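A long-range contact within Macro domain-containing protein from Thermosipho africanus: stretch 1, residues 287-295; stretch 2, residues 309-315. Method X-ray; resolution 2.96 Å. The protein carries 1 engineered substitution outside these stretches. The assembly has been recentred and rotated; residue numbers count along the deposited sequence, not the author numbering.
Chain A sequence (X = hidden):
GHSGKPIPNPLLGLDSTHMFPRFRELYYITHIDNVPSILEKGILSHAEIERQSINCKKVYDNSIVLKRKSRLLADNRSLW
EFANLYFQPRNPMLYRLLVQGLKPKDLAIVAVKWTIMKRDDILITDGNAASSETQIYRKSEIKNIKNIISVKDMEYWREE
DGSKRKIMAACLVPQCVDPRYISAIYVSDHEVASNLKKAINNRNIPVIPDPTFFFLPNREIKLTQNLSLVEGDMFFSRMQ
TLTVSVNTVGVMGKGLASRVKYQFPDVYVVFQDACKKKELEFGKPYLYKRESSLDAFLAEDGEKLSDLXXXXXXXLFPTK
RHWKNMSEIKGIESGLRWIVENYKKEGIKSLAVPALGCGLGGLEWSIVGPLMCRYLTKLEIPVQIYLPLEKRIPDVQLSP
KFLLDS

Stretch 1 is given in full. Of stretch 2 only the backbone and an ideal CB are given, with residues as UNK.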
ATOM      1  N   LEU A 287     -22.018  -0.982 -11.109  1.00 90.38           N
ATOM      2  CA  LEU A 287     -21.387  -1.625  -9.928  1.00 88.79           C
ATOM      3  C   LEU A 287     -21.004  -3.067 -10.277  1.00 88.54           C
ATOM      4  O   LEU A 287     -21.908  -3.871 -10.553  1.00 93.13           O
ATOM      5  CB  LEU A 287     -22.356  -1.588  -8.744  1.00 89.58           C
ATOM      6  CG  LEU A 287     -21.840  -2.250  -7.466  1.00 89.46           C
ATOM      7  CD1 LEU A 287     -20.665  -1.480  -6.892  1.00 87.59           C
ATOM      8  CD2 LEU A 287     -22.949  -2.357  -6.437  1.00 91.86           C
ATOM      9  N   TYR A 288     -19.704  -3.366 -10.256  1.00 86.16           N
ATOM     10  CA  TYR A 288     -19.124  -4.724 -10.416  1.00 86.58           C
ATOM     11  C   TYR A 288     -19.007  -5.355  -9.029  1.00 87.09           C
ATOM     12  O   TYR A 288     -18.151  -4.907  -8.254  1.00 85.19           O
ATOM     13  CB  TYR A 288     -17.763  -4.633 -11.112  1.00 83.55           C
ATOM     14  CG  TYR A 288     -17.027  -5.929 -11.348  1.00 81.36           C
ATOM     15  CD1 TYR A 288     -17.678  -7.148 -11.422  1.00 81.90           C
ATOM     16  CD2 TYR A 288     -15.659  -5.921 -11.559  1.00 79.78           C
ATOM     17  CE1 TYR A 288     -16.984  -8.322 -11.661  1.00 82.71           C
ATOM     18  CE2 TYR A 288     -14.949  -7.084 -11.805  1.00 78.68           C
ATOM     19  CZ  TYR A 288     -15.614  -8.294 -11.857  1.00 80.49           C
ATOM     20  OH  TYR A 288     -14.923  -9.446 -12.106  1.00 80.25           O
ATOM     21  N   LYS A 289     -19.860  -6.338  -8.725  1.00 89.65           N
ATOM     22  CA  LYS A 289     -19.859  -7.061  -7.428  1.00 90.72           C
ATOM     23  C   LYS A 289     -18.846  -8.208  -7.512  1.00 91.81           C
ATOM     24  O   LYS A 289     -19.255  -9.374  -7.471  1.00 96.22           O
ATOM     25  CB  LYS A 289     -21.279  -7.506  -7.074  1.00 92.37           C
ATOM     26  CG  LYS A 289     -22.241  -6.358  -6.799  1.00 93.01           C
ATOM     27  CD  LYS A 289     -23.602  -6.806  -6.333  1.00 96.67           C
ATOM     28  CE  LYS A 289     -24.602  -5.676  -6.255  1.00 98.72           C
ATOM     29  NZ  LYS A 289     -25.965  -6.182  -5.964  1.00103.73           N
ATOM     30  N   ARG A 290     -17.565  -7.852  -7.617  1.00 92.01           N
ATOM     31  CA  ARG A 290     -16.403  -8.769  -7.760  1.00 92.80           C
ATOM     32  C   ARG A 290     -16.283  -9.646  -6.508  1.00 96.16           C
ATOM     33  O   ARG A 290     -16.089  -9.087  -5.408  1.00 97.77           O
ATOM     34  CB  ARG A 290     -15.141  -7.927  -7.968  1.00 91.19           C
ATOM     35  CG  ARG A 290     -14.005  -8.630  -8.694  1.00 91.09           C
ATOM     36  CD  ARG A 290     -12.901  -7.637  -9.000  1.00 87.56           C
ATOM     37  NE  ARG A 290     -11.768  -7.787  -8.108  1.00 85.36           N
ATOM     38  CZ  ARG A 290     -10.552  -8.151  -8.487  1.00 86.75           C
ATOM     39  NH1 ARG A 290     -10.299  -8.404  -9.757  1.00 86.04           N
ATOM     40  NH2 ARG A 290      -9.584  -8.260  -7.594  1.00 90.96           N
ATOM     41  N   GLU A 291     -16.376 -10.970  -6.671  1.00100.25           N
ATOM     42  CA  GLU A 291     -16.335 -11.959  -5.556  1.00103.35           C
ATOM     43  C   GLU A 291     -14.877 -12.298  -5.212  1.00105.01           C
ATOM     44  O   GLU A 291     -14.668 -13.067  -4.258  1.00110.75           O
ATOM     45  CB  GLU A 291     -17.161 -13.200  -5.907  1.00105.36           C
ATOM     46  CG  GLU A 291     -18.660 -12.928  -5.880  1.00108.21           C
ATOM     47  CD  GLU A 291     -19.574 -14.113  -6.144  1.00112.49           C
ATOM     48  OE1 GLU A 291     -19.314 -15.201  -5.579  1.00113.68           O
ATOM     49  OE2 GLU A 291     -20.557 -13.941  -6.908  1.00113.06           O
ATOM     50  N   SER A 292     -13.913 -11.725  -5.940  1.00106.84           N
ATOM     51  CA  SER A 292     -12.449 -11.899  -5.723  1.00106.73           C
ATOM     52  C   SER A 292     -12.058 -11.311  -4.361  1.00103.44           C
ATOM     53  O   SER A 292     -12.688 -10.320  -3.947  1.00104.41           O
ATOM     54  CB  SER A 292     -11.652 -11.266  -6.855  1.00109.00           C
ATOM     55  OG  SER A 292     -10.399 -11.911  -7.045  1.00112.00           O
ATOM     56  N   SER A 293     -11.068 -11.917  -3.699  1.00102.31           N
ATOM     57  CA  SER A 293     -10.494 -11.479  -2.399  1.00101.61           C
ATOM     58  C   SER A 293      -9.236 -10.637  -2.643  1.00 99.06           C
ATOM     59  O   SER A 293      -8.270 -11.173  -3.220  1.00 97.31           O
ATOM     60  CB  SER A 293     -10.186 -12.659  -1.518  1.00102.16           C
ATOM     61  OG  SER A 293      -9.349 -12.266  -0.441  1.00101.92           O
ATOM     62  N   LEU A 294      -9.244  -9.379  -2.195  1.00 97.35           N
ATOM     63  CA  LEU A 294      -8.151  -8.398  -2.435  1.00 96.51           C
ATOM     64  C   LEU A 294      -6.950  -8.729  -1.542  1.00 97.90           C
ATOM     65  O   LEU A 294      -5.811  -8.516  -1.996  1.00 96.88           O
ATOM     66  CB  LEU A 294      -8.673  -6.985  -2.158  1.00 96.15           C
ATOM     67  CG  LEU A 294      -7.756  -5.844  -2.597  1.00 94.92           C
ATOM     68  CD1 LEU A 294      -7.589  -5.818  -4.110  1.00 93.80           C
ATOM     69  CD2 LEU A 294      -8.281  -4.504  -2.100  1.00 95.13           C
ATOM     70  N   ASP A 295      -7.202  -9.224  -0.326  1.00101.90           N
ATOM     71  CA  ASP A 295      -6.158  -9.576   0.677  1.00102.49           C
ATOM     72  C   ASP A 295      -5.283 -10.717   0.144  1.00102.70           C
ATOM     73  O   ASP A 295      -4.059 -10.629   0.289  1.00 99.54           O
ATOM     74  CB  ASP A 295      -6.786  -9.942   2.024  1.00104.02           C
ATOM     75  CG  ASP A 295      -7.259  -8.739   2.826  1.00106.04           C
ATOM     76  OD1 ASP A 295      -6.853  -7.604   2.482  1.00103.75           O
ATOM     77  OD2 ASP A 295      -8.033  -8.944   3.789  1.00107.25           O
ATOM     78  N   UNK A 309     -11.702 -12.388   5.302  1.00133.15           N
ATOM     79  CA  UNK A 309     -12.587 -12.758   4.163  1.00133.32           C
ATOM     80  C   UNK A 309     -13.437 -11.542   3.748  1.00130.51           C
ATOM     81  O   UNK A 309     -14.663 -11.692   3.597  1.00130.27           O
ATOM     82  CB  UNK A 309     -13.493 -13.933   4.537  1.00133.32           C
ATOM     83  N   UNK A 310     -12.783 -10.392   3.544  1.00126.94           N
ATOM     84  CA  UNK A 310     -13.378  -9.072   3.192  1.00122.24           C
ATOM     85  C   UNK A 310     -13.607  -9.017   1.671  1.00116.44           C
ATOM     86  O   UNK A 310     -12.702  -9.449   0.914  1.00115.90           O
ATOM     87  CB  UNK A 310     -12.473  -7.922   3.638  1.00122.24           C
ATOM     88  N   UNK A 311     -14.774  -8.521   1.237  1.00109.27           N
ATOM     89  CA  UNK A 311     -15.137  -8.356  -0.202  1.00105.53           C
ATOM     90  C   UNK A 311     -14.801  -6.933  -0.670  1.00 98.71           C
ATOM     91  O   UNK A 311     -14.896  -5.988   0.143  1.00 96.15           O
ATOM     92  CB  UNK A 311     -16.623  -8.641  -0.426  1.00105.53           C
ATOM     93  N   UNK A 312     -14.416  -6.799  -1.940  1.00 92.55           N
ATOM     94  CA  UNK A 312     -14.057  -5.512  -2.590  1.00 88.18           C
ATOM     95  C   UNK A 312     -14.723  -5.458  -3.967  1.00 86.45           C
ATOM     96  O   UNK A 312     -14.306  -6.217  -4.864  1.00 87.58           O
ATOM     97  CB  UNK A 312     -12.541  -5.357  -2.720  1.00 88.18           C
ATOM     98  N   UNK A 313     -15.738  -4.603  -4.096  1.00 85.17           N
ATOM     99  CA  UNK A 313     -16.484  -4.310  -5.348  1.00 82.79           C
ATOM    100  C   UNK A 313     -15.849  -3.100  -6.031  1.00 80.28           C
ATOM    101  O   UNK A 313     -15.145  -2.340  -5.348  1.00 81.64           O
ATOM    102  CB  UNK A 313     -17.965  -4.047  -5.066  1.00 82.79           C
ATOM    103  N   UNK A 314     -16.104  -2.934  -7.325  1.00 79.10           N
ATOM    104  CA  UNK A 314     -15.646  -1.784  -8.141  1.00 78.09           C
ATOM    105  C   UNK A 314     -16.868  -1.098  -8.747  1.00 78.72           C
ATOM    106  O   UNK A 314     -17.650  -1.778  -9.428  1.00 80.18           O
ATOM    107  CB  UNK A 314     -14.679  -2.229  -9.240  1.00 78.09           C
ATOM    108  N   UNK A 315     -17.025   0.199  -8.478  1.00 78.71           N
ATOM    109  CA  UNK A 315     -18.071   1.058  -9.081  1.00 78.99           C
ATOM    110  C   UNK A 315     -17.441   1.793 -10.262  1.00 78.60           C
ATOM    111  O   UNK A 315     -16.496   2.554 -10.035  1.00 78.85           O
ATOM    112  CB  UNK A 315     -18.648   2.047  -8.066  1.00 78.99           C
TER

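Position 309 has its CA-to-CB bond directed away from stretch 1, and no atom of that stretch lies within 5.5 Å of the ideal CB. The local evidence selects nothing, although a polar group would be natural in open space. The residue is N309, without contact here.

At position 310 the CA-to-CB bond runs sideways, and the ideal CB lies 4.6 Å from D295 OD2. A nearby carboxylate favours a polar or basic side chain without demanding one. The residue is H310; with chi1 at 168° (t) the imidazole stays clear of D295 and makes no hydrogen bond to it, and the closest approach to stretch 1 is by backbone, H310 O to S293 CA at 4.5 Å.

Position 311 also points sideways, its ideal CB 5.0 Å from R290 O. Many side chains would fit, polar ones readily. It is Q311, whose OE1 is hydrogen-bonded elsewhere in the structure.

Position 312 points toward stretch 1, with the ideal CB 4.2 Å from L294 CB and 5.1 Å from S292 O. Such spacing suits a small or beta-branched residue: valine, threonine, alanine or serine. T312 is found, at chi1 -55° (m), and its OG1 packs 3.7 Å from L294 CB.

Position 313 has extended backbone angles (-93°/160°) and a sideways CB, 3.3 Å from Y288 O, 4.1 Å from L287 CD1 and 4.3 Å from K289 CA. Leucine methyls and the aliphatic part of a lysine offer a surface for a broad apolar or aromatic group. W313 exploits it: K289 CA sits 3.5 Å from the centroid of the W313 five-membered ring, 14° off the ring normal, a CH-pi contact over the face. L287 CD2 reaches W313 CE3 at 3.7 Å, while R290 O lies at the indole edge, 3.5 Å from W313 CD1.

Position 314 pairs with Y288 in an antiparallel, hydrogen-bonded bridge, donating from its N to Y288 O (3.0 Å, 162°) and accepting at its O from Y288 N (2.7 Å, 156°). These bonds fix the backbone but not the side chain; the ideal CB, 4.3 Å from Y288 CB on the same sheet face, favours an apolar or aromatic group. F314 adds its ring, with CE1 3.7 Å from R290 NE.

Position 315 forms a non-hydrogen-bonded pair with L287, CA to CA 4.3 Å, and its ideal CB is 4.2 Å from L287 CD1. Leucine, isoleucine, valine or methionine would suit. The residue is L315, whose CD1 packs 4.0 Å from L287 CB.

Stretch 2, residues 309-315: NHQTWFL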
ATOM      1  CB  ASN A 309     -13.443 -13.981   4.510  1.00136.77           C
ATOM      2  CG  ASN A 309     -14.113 -14.604   3.304  1.00138.23           C
ATOM      3  OD1 ASN A 309     -13.576 -14.577   2.197  1.00137.09           O
ATOM      4  ND2 ASN A 309     -15.285 -15.179   3.512  1.00140.93           N
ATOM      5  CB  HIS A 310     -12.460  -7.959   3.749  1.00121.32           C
ATOM      6  CG  HIS A 310     -12.732  -6.569   3.265  1.00121.19           C
ATOM      7  ND1 HIS A 310     -11.772  -5.814   2.602  1.00112.78           N
ATOM      8  CD2 HIS A 310     -13.830  -5.784   3.360  1.00121.31           C
ATOM      9  CE1 HIS A 310     -12.274  -4.635   2.300  1.00113.91           C
ATOM     10  NE2 HIS A 310     -13.539  -4.588   2.756  1.00117.03           N
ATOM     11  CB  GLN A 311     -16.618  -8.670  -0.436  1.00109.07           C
ATOM     12  CG  GLN A 311     -17.570  -7.555  -0.009  1.00109.34           C
ATOM     13  CD  GLN A 311     -19.029  -7.946  -0.002  1.00112.01           C
ATOM     14  OE1 GLN A 311     -19.870  -7.233   0.543  1.00114.16           O
ATOM     15  NE2 GLN A 311     -19.356  -9.077  -0.610  1.00113.50           N
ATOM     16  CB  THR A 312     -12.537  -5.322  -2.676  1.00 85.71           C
ATOM     17  OG1 THR A 312     -11.989  -5.452  -1.364  1.00 86.39           O
ATOM     18  CG2 THR A 312     -12.151  -3.976  -3.248  1.00 83.67           C
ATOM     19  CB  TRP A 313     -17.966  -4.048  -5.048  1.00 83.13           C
ATOM     20  CG  TRP A 313     -18.721  -5.216  -4.491  1.00 83.82           C
ATOM     21  CD1 TRP A 313     -18.311  -6.517  -4.412  1.00 84.84           C
ATOM     22  CD2 TRP A 313     -20.062  -5.192  -3.976  1.00 84.34           C
ATOM     23  NE1 TRP A 313     -19.298  -7.298  -3.870  1.00 85.66           N
ATOM     24  CE2 TRP A 313     -20.383  -6.512  -3.592  1.00 85.54           C
ATOM     25  CE3 TRP A 313     -21.018  -4.187  -3.803  1.00 84.85           C
ATOM     26  CZ2 TRP A 313     -21.618  -6.844  -3.037  1.00 87.34           C
ATOM     27  CZ3 TRP A 313     -22.239  -4.517  -3.259  1.00 87.03           C
ATOM     28  CH2 TRP A 313     -22.535  -5.829  -2.884  1.00 88.11           C
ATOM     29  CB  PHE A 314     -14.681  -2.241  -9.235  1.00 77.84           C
ATOM     30  CG  PHE A 314     -13.306  -2.584  -8.731  1.00 75.19           C
ATOM     31  CD1 PHE A 314     -13.063  -3.795  -8.106  1.00 73.84           C
ATOM     32  CD2 PHE A 314     -12.265  -1.683  -8.863  1.00 75.30           C
ATOM     33  CE1 PHE A 314     -11.795  -4.107  -7.643  1.00 74.02           C
ATOM     34  CE2 PHE A 314     -10.998  -1.998  -8.394  1.00 76.45           C
ATOM     35  CZ  PHE A 314     -10.761  -3.211  -7.787  1.00 74.87           C
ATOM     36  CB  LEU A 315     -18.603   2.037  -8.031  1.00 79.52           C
ATOM     37  CG  LEU A 315     -19.746   2.942  -8.494  1.00 81.22           C
ATOM     38  CD1 LEU A 315     -20.977   2.119  -8.847  1.00 83.14           C
ATOM     39  CD2 LEU A 315     -20.090   3.974  -7.432  1.00 81.53           C
TER
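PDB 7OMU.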